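Local coordinates for possible acyl-[acyl-carrier protein] desaturase DESA2 (acyl-[acp] desaturase) (stearoyl-acp desaturase) (Mycobacterium tuberculosis, PDB 1ZA0) that is a putative acyl-[acyl-carrier-protein] desaturase that may introduce double bonds into fatty acyl chains during mycobacterial lipid biosynthesis, with a dinuclear metal site as its likely centre, at residues D30-H35 / A111-E116; T66-I71 / R167-Q172; T151-A156 / I212-A217; Y206-T211 / W261-E266; D256-W261 / P267-F272. All coordinates share one frame; numbering follows the deposited sequence.

Contact 1. Residues D30-H35 / A111-E116; sequences DIWFAH and AIALRE. With EDO (1,2-ethanediol), chain C.
Ala34 CB presses straight onto helix 95-121, with Ala113 CB 3.6 Å away and Ala113 N just as close. With only methyl groups between them, the CA atoms of Ala34 and Ala113 lie 4.2 Å apart. Beside this pair the CG2 branch of the partly exposed Ile112 reaches Ala34 CB at 3.9 Å. Trp32 supplies the third touch: its six-membered ring meets the same alanine edge-on, CZ3 lying 4.0 Å from Ala113 CB, which is close to the indole plane. With CG between the backbone N and the carbonyl carbon (chi1 63°), the far end of the ring comes nearer the helix than the direction of its CB would suggest. The partner helix belongs to the ferritin-like four-helix bundle of the type 2 desaturases and carries His110, a probable iron ligand, which Trp32 also touches; a bound manganese ion lies about 10 Å from the Trp32 side chain. In the next shell, Asp188 accepts the indole NE1 hydrogen, which should fix the ring's rotation, and Tyr37 meets the ring with its plane roughly perpendicular. An ethanediol, probably from the crystallisation liquor, lies against the pyrrole side: Trp32 N donates to its O1 at 3.0 Å (N-H...O 163°), and O1 donates to Trp32 O at 3.1 Å. Asp188 OD1 is a further hydrogen-bond partner of the diol.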
# COMPACT_ATOMS: atom_id res chain seq x y z
N ASP A 30 14.73 -4.22 -9.05
CA ASP A 30 15.20 -5.57 -8.69
C ASP A 30 13.94 -6.47 -8.68
O ASP A 30 13.29 -6.64 -7.64
CB ASP A 30 15.85 -5.52 -7.30
CG ASP A 30 16.41 -6.87 -6.86
OD1 ASP A 30 16.62 -7.80 -7.68
OD2 ASP A 30 16.67 -7.07 -5.65
N ILE A 31 13.62 -6.99 -9.86
CA ILE A 31 12.31 -7.50 -10.25
C ILE A 31 12.07 -8.80 -9.56
O ILE A 31 12.94 -9.58 -9.47
CB ILE A 31 12.24 -7.66 -11.83
CG1 ILE A 31 12.33 -6.29 -12.51
CG2 ILE A 31 10.98 -8.37 -12.34
CD1 ILE A 31 11.52 -5.20 -11.88
N TRP A 32 10.88 -8.96 -9.01
CA TRP A 32 10.44 -10.25 -8.43
C TRP A 32 9.11 -10.67 -9.07
O TRP A 32 8.44 -9.88 -9.70
CB TRP A 32 10.31 -10.13 -6.91
CG TRP A 32 9.29 -9.16 -6.41
CD1 TRP A 32 9.41 -7.80 -6.31
CD2 TRP A 32 8.03 -9.48 -5.81
NE1 TRP A 32 8.28 -7.25 -5.73
CE2 TRP A 32 7.42 -8.26 -5.41
CE3 TRP A 32 7.34 -10.69 -5.58
CZ2 TRP A 32 6.18 -8.21 -4.82
CZ3 TRP A 32 6.12 -10.63 -4.99
CH2 TRP A 32 5.53 -9.39 -4.63
N PHE A 33 8.78 -11.97 -8.94
CA PHE A 33 7.57 -12.57 -9.50
C PHE A 33 6.75 -13.14 -8.36
O PHE A 33 7.30 -13.71 -7.45
CB PHE A 33 7.96 -13.64 -10.53
CG PHE A 33 8.80 -13.10 -11.63
CD1 PHE A 33 8.20 -12.44 -12.70
CD2 PHE A 33 10.20 -13.23 -11.61
CE1 PHE A 33 9.00 -11.91 -13.73
CE2 PHE A 33 10.99 -12.67 -12.63
CZ PHE A 33 10.39 -12.03 -13.68
N ALA A 34 5.45 -12.86 -8.38
CA ALA A 34 4.50 -13.34 -7.42
C ALA A 34 4.64 -14.87 -7.26
O ALA A 34 4.65 -15.37 -6.12
CB ALA A 34 3.06 -12.93 -7.90
N HIS A 35 4.74 -15.59 -8.38
CA HIS A 35 4.74 -17.05 -8.35
C HIS A 35 5.94 -17.64 -7.59
O HIS A 35 5.90 -18.76 -7.13
CB HIS A 35 4.61 -17.67 -9.75
CG HIS A 35 5.81 -17.47 -10.62
ND1 HIS A 35 5.82 -16.58 -11.67
CD2 HIS A 35 7.04 -18.02 -10.57
CE1 HIS A 35 7.01 -16.60 -12.24
NE2 HIS A 35 7.78 -17.44 -11.57
N ALA A 111 -1.17 -7.83 -5.53
CA ALA A 111 -2.48 -8.48 -5.39
C ALA A 111 -2.38 -9.99 -5.83
O ALA A 111 -2.91 -10.87 -5.15
CB ALA A 111 -3.55 -7.73 -6.19
N ILE A 112 -1.67 -10.29 -6.90
CA ILE A 112 -1.59 -11.68 -7.35
C ILE A 112 -0.84 -12.50 -6.31
O ILE A 112 -1.26 -13.63 -5.98
CB ILE A 112 -0.85 -11.79 -8.69
CG1 ILE A 112 -1.65 -11.09 -9.84
CG2 ILE A 112 -0.61 -13.23 -9.04
CD1 ILE A 112 -0.66 -10.73 -11.06
N ALA A 113 0.31 -11.98 -5.86
CA ALA A 113 1.15 -12.71 -4.90
C ALA A 113 0.31 -13.01 -3.61
O ALA A 113 0.27 -14.14 -3.15
CB ALA A 113 2.34 -11.92 -4.50
N LEU A 114 -0.37 -12.00 -3.08
CA LEU A 114 -1.14 -12.19 -1.87
C LEU A 114 -2.27 -13.20 -2.05
O LEU A 114 -2.47 -14.06 -1.20
CB LEU A 114 -1.74 -10.89 -1.36
CG LEU A 114 -0.78 -9.84 -0.76
CD1 LEU A 114 -1.47 -8.47 -0.83
CD2 LEU A 114 -0.47 -10.15 0.72
N ARG A 115 -3.03 -13.05 -3.12
CA ARG A 115 -4.14 -13.97 -3.37
C ARG A 115 -3.67 -15.41 -3.53
O ARG A 115 -4.24 -16.29 -2.89
CB ARG A 115 -4.91 -13.56 -4.61
CG ARG A 115 -6.17 -14.36 -4.89
CD ARG A 115 -7.01 -13.80 -6.06
NE ARG A 115 -7.67 -12.57 -5.70
CZ ARG A 115 -8.70 -12.48 -4.90
NH1 ARG A 115 -9.30 -13.57 -4.44
NH2 ARG A 115 -9.19 -11.29 -4.60
N GLU A 116 -2.66 -15.61 -4.36
CA GLU A 116 -2.11 -16.93 -4.63
C GLU A 116 -1.51 -17.59 -3.38
O GLU A 116 -1.75 -18.79 -3.12
CB GLU A 116 -1.14 -16.93 -5.79
CG GLU A 116 -1.90 -16.69 -7.09
CD GLU A 116 -1.04 -16.66 -8.36
OE1 GLU A 116 0.17 -16.90 -8.27
OE2 GLU A 116 -1.64 -16.35 -9.42
C1 EDO C . 8.01 -5.82 -8.88
O1 EDO C . 8.85 -6.78 -9.47
C2 EDO C . 8.80 -4.56 -8.59
O2 EDO C . 9.89 -4.79 -7.72

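Contact 2. Residues T66-I71 / R167-Q172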
# COMPACT_ATOMS: atom_id res chain seq x y z
N THR A 66 -3.27 -12.69 9.11
CA THR A 66 -4.22 -12.90 7.99
C THR A 66 -5.23 -11.76 7.81
O THR A 66 -5.57 -11.42 6.69
CB THR A 66 -4.99 -14.28 8.14
OG1 THR A 66 -5.65 -14.35 9.40
CG2 THR A 66 -4.03 -15.43 8.17
N ASP A 67 -5.69 -11.13 8.90
CA ASP A 67 -6.52 -9.97 8.77
C ASP A 67 -5.78 -8.88 8.00
O ASP A 67 -6.34 -8.24 7.10
CB ASP A 67 -6.91 -9.38 10.13
CG ASP A 67 -7.93 -10.23 10.92
OD1 ASP A 67 -8.51 -11.20 10.37
OD2 ASP A 67 -8.19 -9.94 12.12
N ALA A 68 -4.53 -8.61 8.40
CA ALA A 68 -3.69 -7.59 7.73
C ALA A 68 -3.55 -7.91 6.21
O ALA A 68 -3.64 -7.01 5.36
CB ALA A 68 -2.36 -7.51 8.37
N CYS A 69 -3.36 -9.18 5.89
CA CYS A 69 -3.19 -9.58 4.51
C CYS A 69 -4.51 -9.40 3.68
O CYS A 69 -4.45 -9.08 2.53
CB CYS A 69 -2.73 -11.03 4.39
SG CYS A 69 -1.02 -11.30 4.88
N GLU A 70 -5.64 -9.69 4.29
CA GLU A 70 -6.94 -9.53 3.64
C GLU A 70 -7.23 -8.08 3.37
O GLU A 70 -7.70 -7.75 2.29
CB GLU A 70 -8.07 -10.15 4.45
CG GLU A 70 -7.89 -11.64 4.59
CD GLU A 70 -8.99 -12.32 5.38
OE1 GLU A 70 -9.09 -12.17 6.61
OE2 GLU A 70 -9.74 -13.04 4.70
N ILE A 71 -6.89 -7.21 4.32
CA ILE A 71 -7.02 -5.77 4.09
C ILE A 71 -6.18 -5.33 2.92
O ILE A 71 -6.65 -4.59 2.05
CB ILE A 71 -6.65 -4.97 5.38
CG1 ILE A 71 -7.69 -5.24 6.46
CG2 ILE A 71 -6.48 -3.44 5.05
CD1 ILE A 71 -7.16 -4.91 7.87
N ARG A 167 5.84 -2.73 6.15
CA ARG A 167 7.02 -2.85 6.98
C ARG A 167 6.69 -3.46 8.38
O ARG A 167 7.39 -4.41 8.83
CB ARG A 167 7.74 -1.50 7.13
CG ARG A 167 9.01 -1.65 7.98
N ASN A 168 5.63 -2.94 9.03
CA ASN A 168 5.28 -3.32 10.36
C ASN A 168 4.77 -4.75 10.30
O ASN A 168 5.00 -5.55 11.22
CB ASN A 168 4.21 -2.40 10.99
CG ASN A 168 4.73 -0.97 11.26
OD1 ASN A 168 5.96 -0.72 11.17
ND2 ASN A 168 3.80 -0.07 11.64
N LEU A 169 4.03 -5.07 9.26
CA LEU A 169 3.53 -6.43 9.11
C LEU A 169 4.62 -7.45 8.86
O LEU A 169 4.64 -8.48 9.52
CB LEU A 169 2.49 -6.48 7.99
CG LEU A 169 1.92 -7.83 7.64
CD1 LEU A 169 1.13 -8.52 8.74
CD2 LEU A 169 1.09 -7.74 6.33
N ALA A 170 5.51 -7.19 7.92
CA ALA A 170 6.61 -8.09 7.60
C ALA A 170 7.43 -8.41 8.93
O ALA A 170 7.73 -9.55 9.22
CB ALA A 170 7.52 -7.44 6.55
N ALA A 171 7.64 -7.39 9.77
CA ALA A 171 8.45 -7.50 10.94
C ALA A 171 7.78 -8.44 11.98
O ALA A 171 8.47 -8.89 12.84
CB ALA A 171 8.71 -6.16 11.54
N GLN A 172 6.47 -8.66 11.90
CA GLN A 172 5.73 -9.51 12.84
C GLN A 172 5.45 -10.91 12.32
O GLN A 172 4.89 -11.73 13.06
CB GLN A 172 4.40 -8.87 13.26
CG GLN A 172 4.56 -7.60 14.12
CD GLN A 172 3.28 -6.98 14.60
OE1 GLN A 172 2.26 -7.65 14.64
NE2 GLN A 172 3.32 -5.69 14.98
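Leu169 meets Ala68 and Cys69 in a buried, purely apolar helix-to-helix contact within the four-helix-bundle fold of the desaturase, where helix 63-77 lies beside the C-terminal part of helix 148-172. Leu169 alone makes the contact for segment 167-172. Its CG is anti to the backbone N (chi1 176°), which directs CG and its two methyls toward helix 63-77. Both methyls reach Ala68, and one of them also reaches Cys69. CD1 takes the nearer position, 3.7 Å from Ala68 CB. CD2 straddles the gap between the two residues, 4.0 Å from Ala68 CB and 4.4 Å from Cys69 SG. Because Ala68 offers only a methyl, the fork of the leucine can close on it, and the helices approach to 7.4 Å between the CA atoms of Ala68 and Leu169. Leu169 also rests on Ile65 and Leu72 of the partner helix and on Ile182 of helix 176-206, and Val239 of helix 233-241 packs on Ala68. The metal site is some distance off, a manganese ion lying about 13 Å from the Leu169 side chain. At the partly exposed margins, polar groups turn to other partners, Glu70 to Lys235 and Asn168 to the backbone carbonyl of Ile244. The leucine's own carbonyl is held as well: Gln172 N donates to Leu169 O at 3.0 Å.

Contact 3. Residues T151-A156 / I212-A217; sequences TLVYMA and IAAIAA
Val153 and Ile215 make the closest aliphatic contact, their side chains crossing at about a right angle with Val153 CG1 3.8 Å from Ile215 CG1. The second valine methyl is shared between two residues, CG2 lying 4.0 Å both from Ala214 CB and from Ile215 CG1. Val153 thus spreads its branches over adjacent residues of the other helix: CG1, anti to the backbone N (chi1 167°), leans on Ile215, and CG2 reaches to the alanine. Contacts of side chain with backbone form the other group. CG1 of Val153 also rests on the main chain, 3.8 Å from Ile215 CA and 3.9 Å from Ala214 O, the latter mere packing of a methyl on a carbonyl oxygen. Such touching of main chain follows from close helices, the CA atoms of Val153 and Ile215 being 6.3 Å apart, and the short Ala214 allows it. Beyond the pair, Phe157 of the same helix as Val153 packs on Ile215, and Leu152 packs on Leu199 and Cys203 of helix 176-206. The short helix 208-221 is thereby laid against helix 148-172, which carries the metal ligand Glu159, as an added layer outside the metal-binding four-helix bundle of the ferritin-like desaturases.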
# COMPACT_ATOMS: atom_id res chain seq x y z
N THR A 151 -4.19 15.08 -6.04
CA THR A 151 -4.08 13.68 -6.37
C THR A 151 -2.66 13.20 -6.03
O THR A 151 -2.49 12.07 -5.50
CB THR A 151 -4.42 13.45 -7.88
OG1 THR A 151 -5.82 13.67 -8.13
CG2 THR A 151 -4.23 12.02 -8.30
N LEU A 152 -1.64 14.02 -6.37
CA LEU A 152 -0.26 13.62 -6.14
C LEU A 152 0.00 13.61 -4.65
O LEU A 152 0.71 12.74 -4.18
CB LEU A 152 0.76 14.50 -6.89
CG LEU A 152 0.70 14.47 -8.41
CD1 LEU A 152 1.58 15.66 -9.06
CD2 LEU A 152 1.15 13.11 -8.94
N VAL A 153 -0.57 14.56 -3.92
CA VAL A 153 -0.41 14.65 -2.48
C VAL A 153 -1.07 13.41 -1.81
O VAL A 153 -0.47 12.80 -0.97
CB VAL A 153 -1.02 15.93 -1.94
CG1 VAL A 153 -1.15 15.90 -0.41
CG2 VAL A 153 -0.15 17.18 -2.43
N TYR A 154 -2.30 13.10 -2.21
CA TYR A 154 -3.02 11.94 -1.72
C TYR A 154 -2.18 10.66 -1.93
O TYR A 154 -2.02 9.90 -1.00
CB TYR A 154 -4.38 11.79 -2.41
CG TYR A 154 -5.08 10.51 -2.04
CD1 TYR A 154 -5.77 10.38 -0.80
CD2 TYR A 154 -4.97 9.40 -2.84
CE1 TYR A 154 -6.39 9.14 -0.46
CE2 TYR A 154 -5.59 8.20 -2.50
CZ TYR A 154 -6.27 8.08 -1.32
OH TYR A 154 -6.85 6.85 -1.04
N MET A 155 -1.67 10.43 -3.13
CA MET A 155 -0.90 9.27 -3.43
C MET A 155 0.40 9.19 -2.61
O MET A 155 0.78 8.09 -2.19
CB MET A 155 -0.57 9.20 -4.90
CG MET A 155 -1.76 8.91 -5.79
SD MET A 155 -2.68 7.43 -5.35
CE MET A 155 -1.35 6.19 -5.66
N ALA A 156 1.03 10.33 -2.31
CA ALA A 156 2.23 10.28 -1.52
C ALA A 156 1.95 9.79 -0.11
O ALA A 156 2.71 8.95 0.44
CB ALA A 156 2.93 11.70 -1.50
N ILE A 212 0.57 23.23 -0.43
CA ILE A 212 0.41 23.31 1.01
C ILE A 212 -1.05 23.10 1.44
O ILE A 212 -1.30 22.35 2.41
CB ILE A 212 1.03 24.63 1.60
CG1 ILE A 212 2.57 24.59 1.44
CG2 ILE A 212 0.69 24.82 3.07
CD1 ILE A 212 3.33 25.86 1.84
N ALA A 213 -1.98 23.73 0.74
CA ALA A 213 -3.39 23.57 1.04
C ALA A 213 -3.83 22.14 0.84
O ALA A 213 -4.61 21.65 1.60
CB ALA A 213 -4.25 24.51 0.15
N ALA A 214 -3.36 21.51 -0.23
CA ALA A 214 -3.65 20.12 -0.48
C ALA A 214 -3.09 19.23 0.65
O ALA A 214 -3.77 18.35 1.14
CB ALA A 214 -3.14 19.72 -1.82
N ILE A 215 -1.89 19.53 1.15
CA ILE A 215 -1.30 18.73 2.19
C ILE A 215 -2.08 18.90 3.47
O ILE A 215 -2.35 17.91 4.20
CB ILE A 215 0.22 19.08 2.37
CG1 ILE A 215 1.00 18.69 1.12
CG2 ILE A 215 0.76 18.41 3.65
CD1 ILE A 215 2.42 19.28 1.03
N ALA A 216 -2.49 20.13 3.76
CA ALA A 216 -3.31 20.40 4.94
C ALA A 216 -4.61 19.63 4.93
O ALA A 216 -4.98 19.00 5.91
CB ALA A 216 -3.58 21.92 5.10
N ALA A 217 -5.28 19.62 3.79
CA ALA A 217 -6.61 18.99 3.68
C ALA A 217 -6.53 17.45 3.80
O ALA A 217 -7.36 16.83 4.48
CB ALA A 217 -7.28 19.40 2.38

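Contact 4. Residues Y206-T211 / W261-E266; sequences YTRDET and WGLAGE
Arg208, at the start of helix 208-221, faces Leu263 and Glu266, the two ends of a type I beta turn closed by Glu266 N donating to Leu263 O at 3.1 Å, which follows the Schellman motif at Gly262 (phi 85°) that terminates helix 247-260. The arginine side chain spans the gap because it runs extended from CG to NE, bringing NH2 to a long salt bridge with Glu266 OE1 at 3.6 Å. The carboxylate oxygen approaches the edge of the guanidinium, near its plane; at this length, and with the two planes 64° apart, the pair is a long ionic contact rather than a two-point hydrogen-bonded one. Glu266 bends at chi2 (62°) to bring its carboxylate there. NH2 also touches Leu263 CD2 at 3.7 Å, the arginine and leucine sliding past each other in opposite directions. The start of the helix is braced from within: Thr207 OG1 donates to the anti lone pair of Glu210 OE2 at 2.7 Å, and Thr207 O accepts from both Thr211 N and Thr211 OG1, the hydroxyl lying above the carbonyl plane. Among the helices, Leu263 packs on Leu204 of helix 176-206 and Ile215 of helix 208-221, Glu266 leans on Ile212, and Trp261 inserts between these helices and Ala156 of helix 148-172.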
# COMPACT_ATOMS: atom_id res chain seq x y z
N TYR A 206 6.87 24.79 -7.79
CA TYR A 206 6.15 25.45 -8.85
C TYR A 206 4.89 26.19 -8.40
O TYR A 206 4.63 27.34 -8.83
CB TYR A 206 5.83 24.42 -9.94
CG TYR A 206 4.92 24.96 -11.07
CD1 TYR A 206 5.29 26.09 -11.84
CD2 TYR A 206 3.73 24.32 -11.40
CE1 TYR A 206 4.46 26.57 -12.89
CE2 TYR A 206 2.90 24.78 -12.43
CZ TYR A 206 3.27 25.90 -13.16
OH TYR A 206 2.43 26.27 -14.19
N THR A 207 4.09 25.55 -7.55
CA THR A 207 2.82 26.08 -7.14
C THR A 207 2.56 25.86 -5.66
O THR A 207 1.68 25.08 -5.20
CB THR A 207 1.65 25.52 -8.04
OG1 THR A 207 0.43 26.12 -7.59
CG2 THR A 207 1.42 23.99 -7.81
N ARG A 208 3.29 26.65 -4.86
CA ARG A 208 3.41 26.41 -3.42
C ARG A 208 2.13 26.38 -2.58
O ARG A 208 1.93 25.44 -1.78
CB ARG A 208 4.41 27.43 -2.81
CG ARG A 208 4.97 27.02 -1.53
CD ARG A 208 5.76 28.10 -0.85
NE ARG A 208 6.09 27.74 0.53
CZ ARG A 208 7.02 26.87 0.89
NH1 ARG A 208 7.77 26.29 -0.00
NH2 ARG A 208 7.21 26.61 2.18
N ASP A 209 1.30 27.41 -2.66
CA ASP A 209 0.26 27.54 -1.67
C ASP A 209 -0.85 26.54 -1.97
O ASP A 209 -1.58 26.16 -1.07
CB ASP A 209 -0.35 28.96 -1.63
CG ASP A 209 0.64 30.01 -1.17
OD1 ASP A 209 1.38 29.79 -0.18
OD2 ASP A 209 0.71 31.11 -1.75
N GLU A 210 -0.99 26.18 -3.23
CA GLU A 210 -1.88 25.12 -3.69
C GLU A 210 -1.47 23.79 -3.03
O GLU A 210 -2.31 23.12 -2.41
CB GLU A 210 -1.78 25.00 -5.22
CG GLU A 210 -2.99 24.39 -5.89
CD GLU A 210 -2.73 24.02 -7.33
OE1 GLU A 210 -3.43 23.09 -7.83
OE2 GLU A 210 -1.81 24.61 -7.96
N THR A 211 -0.18 23.46 -3.15
CA THR A 211 0.38 22.21 -2.63
C THR A 211 0.25 22.14 -1.11
O THR A 211 -0.24 21.17 -0.57
CB THR A 211 1.80 22.03 -3.16
OG1 THR A 211 1.78 22.12 -4.61
CG2 THR A 211 2.32 20.59 -2.91
N TRP A 261 9.05 16.83 3.76
CA TRP A 261 8.92 17.92 2.76
C TRP A 261 9.48 19.27 3.23
O TRP A 261 9.37 20.26 2.53
CB TRP A 261 7.44 18.13 2.30
CG TRP A 261 7.00 17.09 1.24
CD1 TRP A 261 7.68 16.68 0.15
CD2 TRP A 261 5.76 16.40 1.23
NE1 TRP A 261 6.97 15.74 -0.55
CE2 TRP A 261 5.76 15.56 0.10
CE3 TRP A 261 4.65 16.40 2.07
CZ2 TRP A 261 4.73 14.71 -0.18
CZ3 TRP A 261 3.61 15.62 1.78
CH2 TRP A 261 3.64 14.75 0.66
N GLY A 262 9.97 19.34 4.46
CA GLY A 262 10.59 20.55 4.96
C GLY A 262 9.54 21.49 5.49
O GLY A 262 9.79 22.68 5.71
N LEU A 263 8.35 20.96 5.73
CA LEU A 263 7.22 21.82 6.08
C LEU A 263 6.83 21.80 7.54
O LEU A 263 5.71 22.19 7.86
CB LEU A 263 6.00 21.47 5.21
CG LEU A 263 6.19 21.67 3.71
CD1 LEU A 263 5.03 21.09 2.93
CD2 LEU A 263 6.45 23.15 3.35
N ALA A 264 7.70 21.28 8.41
CA ALA A 264 7.32 21.01 9.81
C ALA A 264 6.88 22.27 10.57
O ALA A 264 6.00 22.17 11.41
CB ALA A 264 8.46 20.29 10.60
N GLY A 265 7.45 23.42 10.23
CA GLY A 265 7.09 24.68 10.88
C GLY A 265 6.18 25.56 10.06
O GLY A 265 5.95 26.71 10.40
N GLU A 266 5.72 25.06 8.94
CA GLU A 266 4.70 25.75 8.16
C GLU A 266 3.46 26.00 9.02
O GLU A 266 2.94 25.06 9.61
CB GLU A 266 4.34 24.89 6.96
CG GLU A 266 3.39 25.49 5.97
CD GLU A 266 3.93 26.76 5.32
OE1 GLU A 266 5.18 26.89 5.08
OE2 GLU A 266 3.08 27.63 5.06

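Contact 5. Residues D256-W261 / P267-F272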
# COMPACT_ATOMS: atom_id res chain seq x y z
N ASP A 256 5.71 12.80 10.01
CA ASP A 256 6.95 12.51 9.32
C ASP A 256 6.95 12.93 7.83
O ASP A 256 7.96 13.34 7.32
CB ASP A 256 7.33 11.04 9.38
CG ASP A 256 7.44 10.48 10.80
OD1 ASP A 256 7.67 11.24 11.78
OD2 ASP A 256 7.33 9.23 10.99
N ARG A 257 5.84 12.77 7.14
CA ARG A 257 5.80 13.08 5.73
C ARG A 257 5.86 14.61 5.55
O ARG A 257 6.55 15.12 4.67
CB ARG A 257 4.54 12.48 5.12
CG ARG A 257 4.32 12.73 3.67
CD ARG A 257 5.36 12.11 2.85
NE ARG A 257 6.42 13.07 2.54
CZ ARG A 257 7.54 12.74 1.96
NH1 ARG A 257 7.77 11.46 1.62
NH2 ARG A 257 8.42 13.68 1.66
N ILE A 258 5.16 15.32 6.39
CA ILE A 258 5.16 16.82 6.34
C ILE A 258 6.57 17.31 6.60
O ILE A 258 7.08 18.15 5.87
CB ILE A 258 4.16 17.35 7.38
CG1 ILE A 258 2.76 17.12 6.88
CG2 ILE A 258 4.40 18.88 7.67
CD1 ILE A 258 1.71 17.27 7.91
N THR A 259 7.20 16.72 7.62
CA THR A 259 8.55 17.03 8.03
C THR A 259 9.55 16.77 6.92
O THR A 259 10.40 17.62 6.64
CB THR A 259 8.90 16.23 9.36
OG1 THR A 259 8.00 16.61 10.42
CG2 THR A 259 10.31 16.51 9.88
N ALA A 260 9.41 15.62 6.25
CA ALA A 260 10.30 15.21 5.18
C ALA A 260 10.20 16.16 3.96
O ALA A 260 11.14 16.22 3.18
CB ALA A 260 10.02 13.77 4.77
N TRP A 261 9.05 16.83 3.76
CA TRP A 261 8.92 17.92 2.76
C TRP A 261 9.48 19.27 3.23
O TRP A 261 9.37 20.26 2.53
CB TRP A 261 7.44 18.13 2.30
CG TRP A 261 7.00 17.09 1.24
CD1 TRP A 261 7.68 16.68 0.15
CD2 TRP A 261 5.76 16.40 1.23
NE1 TRP A 261 6.97 15.74 -0.55
CE2 TRP A 261 5.76 15.56 0.10
CE3 TRP A 261 4.65 16.40 2.07
CZ2 TRP A 261 4.73 14.71 -0.18
CZ3 TRP A 261 3.61 15.62 1.78
CH2 TRP A 261 3.64 14.75 0.66
N PRO A 267 3.03 27.27 9.17
CA PRO A 267 1.95 27.59 10.12
C PRO A 267 0.67 26.73 10.03
O PRO A 267 0.23 26.24 11.04
CB PRO A 267 1.64 29.10 9.84
CG PRO A 267 2.90 29.65 9.24
CD PRO A 267 3.54 28.48 8.48
N SER A 268 0.10 26.55 8.86
CA SER A 268 -1.16 25.78 8.70
C SER A 268 -1.03 24.23 8.81
O SER A 268 -2.00 23.49 8.58
CB SER A 268 -1.77 26.11 7.35
OG SER A 268 -1.11 25.41 6.31
N LEU A 269 0.17 23.74 9.12
CA LEU A 269 0.44 22.30 9.21
C LEU A 269 1.07 21.90 10.53
O LEU A 269 1.22 20.72 10.77
CB LEU A 269 1.41 21.86 8.09
CG LEU A 269 1.01 22.12 6.63
CD1 LEU A 269 2.18 21.77 5.72
CD2 LEU A 269 -0.25 21.34 6.24
N LYS A 270 1.47 22.87 11.37
CA LYS A 270 2.17 22.57 12.63
C LYS A 270 1.26 21.77 13.58
O LYS A 270 1.74 21.07 14.46
CB LYS A 270 2.74 23.87 13.31
N GLN A 271 -0.04 21.89 13.39
CA GLN A 271 -1.04 21.13 14.15
C GLN A 271 -1.09 19.63 13.84
O GLN A 271 -1.69 18.87 14.62
CB GLN A 271 -2.42 21.71 13.90
CG GLN A 271 -2.87 21.57 12.47
CD GLN A 271 -4.31 21.98 12.26
OE1 GLN A 271 -5.18 21.58 13.02
NE2 GLN A 271 -4.56 22.75 11.20
N PHE A 272 -0.49 19.22 12.72
CA PHE A 272 -0.33 17.81 12.35
C PHE A 272 1.04 17.26 12.64
O PHE A 272 1.30 16.13 12.28
CB PHE A 272 -0.60 17.62 10.87
CG PHE A 272 -1.89 18.20 10.43
CD1 PHE A 272 -3.11 17.61 10.80
CD2 PHE A 272 -1.91 19.36 9.67
CE1 PHE A 272 -4.33 18.17 10.38
CE2 PHE A 272 -3.10 19.93 9.24
CZ PHE A 272 -4.33 19.32 9.61
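Ile258 meets Leu269 and Phe272 where the C-terminal tail packs on helix 247-260 of the ferritin-like desaturase fold. The isoleucine's CB points at the returning segment and sends out two branches. CG2, anti to the backbone N (chi1 -73° setting CG1 beside that N), comes to 4.1 Å from Leu269 CD1, a methyl-to-methyl touch. CG1 carries the longer branch away from the carbonyl carbon and, with chi2 near 165°, extends it fully; its tip, CD1, lies 3.8 Å from Phe272 CB. One residue therefore spans two points of the returning chain, whose CA atoms stay well back, Leu269 CA being 7.8 Å from Ile258 CA. A local bond, Phe272 N to Leu269 O at 3.0 Å, is consistent with both side chains facing Ile258. Phe272's CB faces the isoleucine while its ring leads elsewhere, to Ala219 of helix 208-221; Gln271 CG covers one ring face, 3.6 Å above the plane. Leu269 also touches Ala216 of that helix. Off the same helix as Ile258, Arg257 forms a salt bridge with Glu193, and its guanidinium makes a cation-pi contact with Trp261, whose NE1 bonds to Ala197 O: Arg257 NE sits 3.4 Å above the Trp261 indole plane, over its centre.

How the contacts relate
From the N terminus, contact 1 closes the loop after helix 9-27 onto helix 95-121. Contact 2 opens inside that loop, at helix 63-77, and closes on helix 148-172, so the two cross. Contact 3 starts on helix 148-172 before contact 2 has closed and joins it to helix 208-221; contact 4, crossing contact 3, ties the start of that helix to the loop after helix 247-260. Contact 5, opening last, folds the C-terminal tail back on helix 247-260, crosses contact 4 and shares Trp261 with it. Contacts 3, 4 and 5 touch one another in a C-terminal cluster, with contact 1 across the chain's centre.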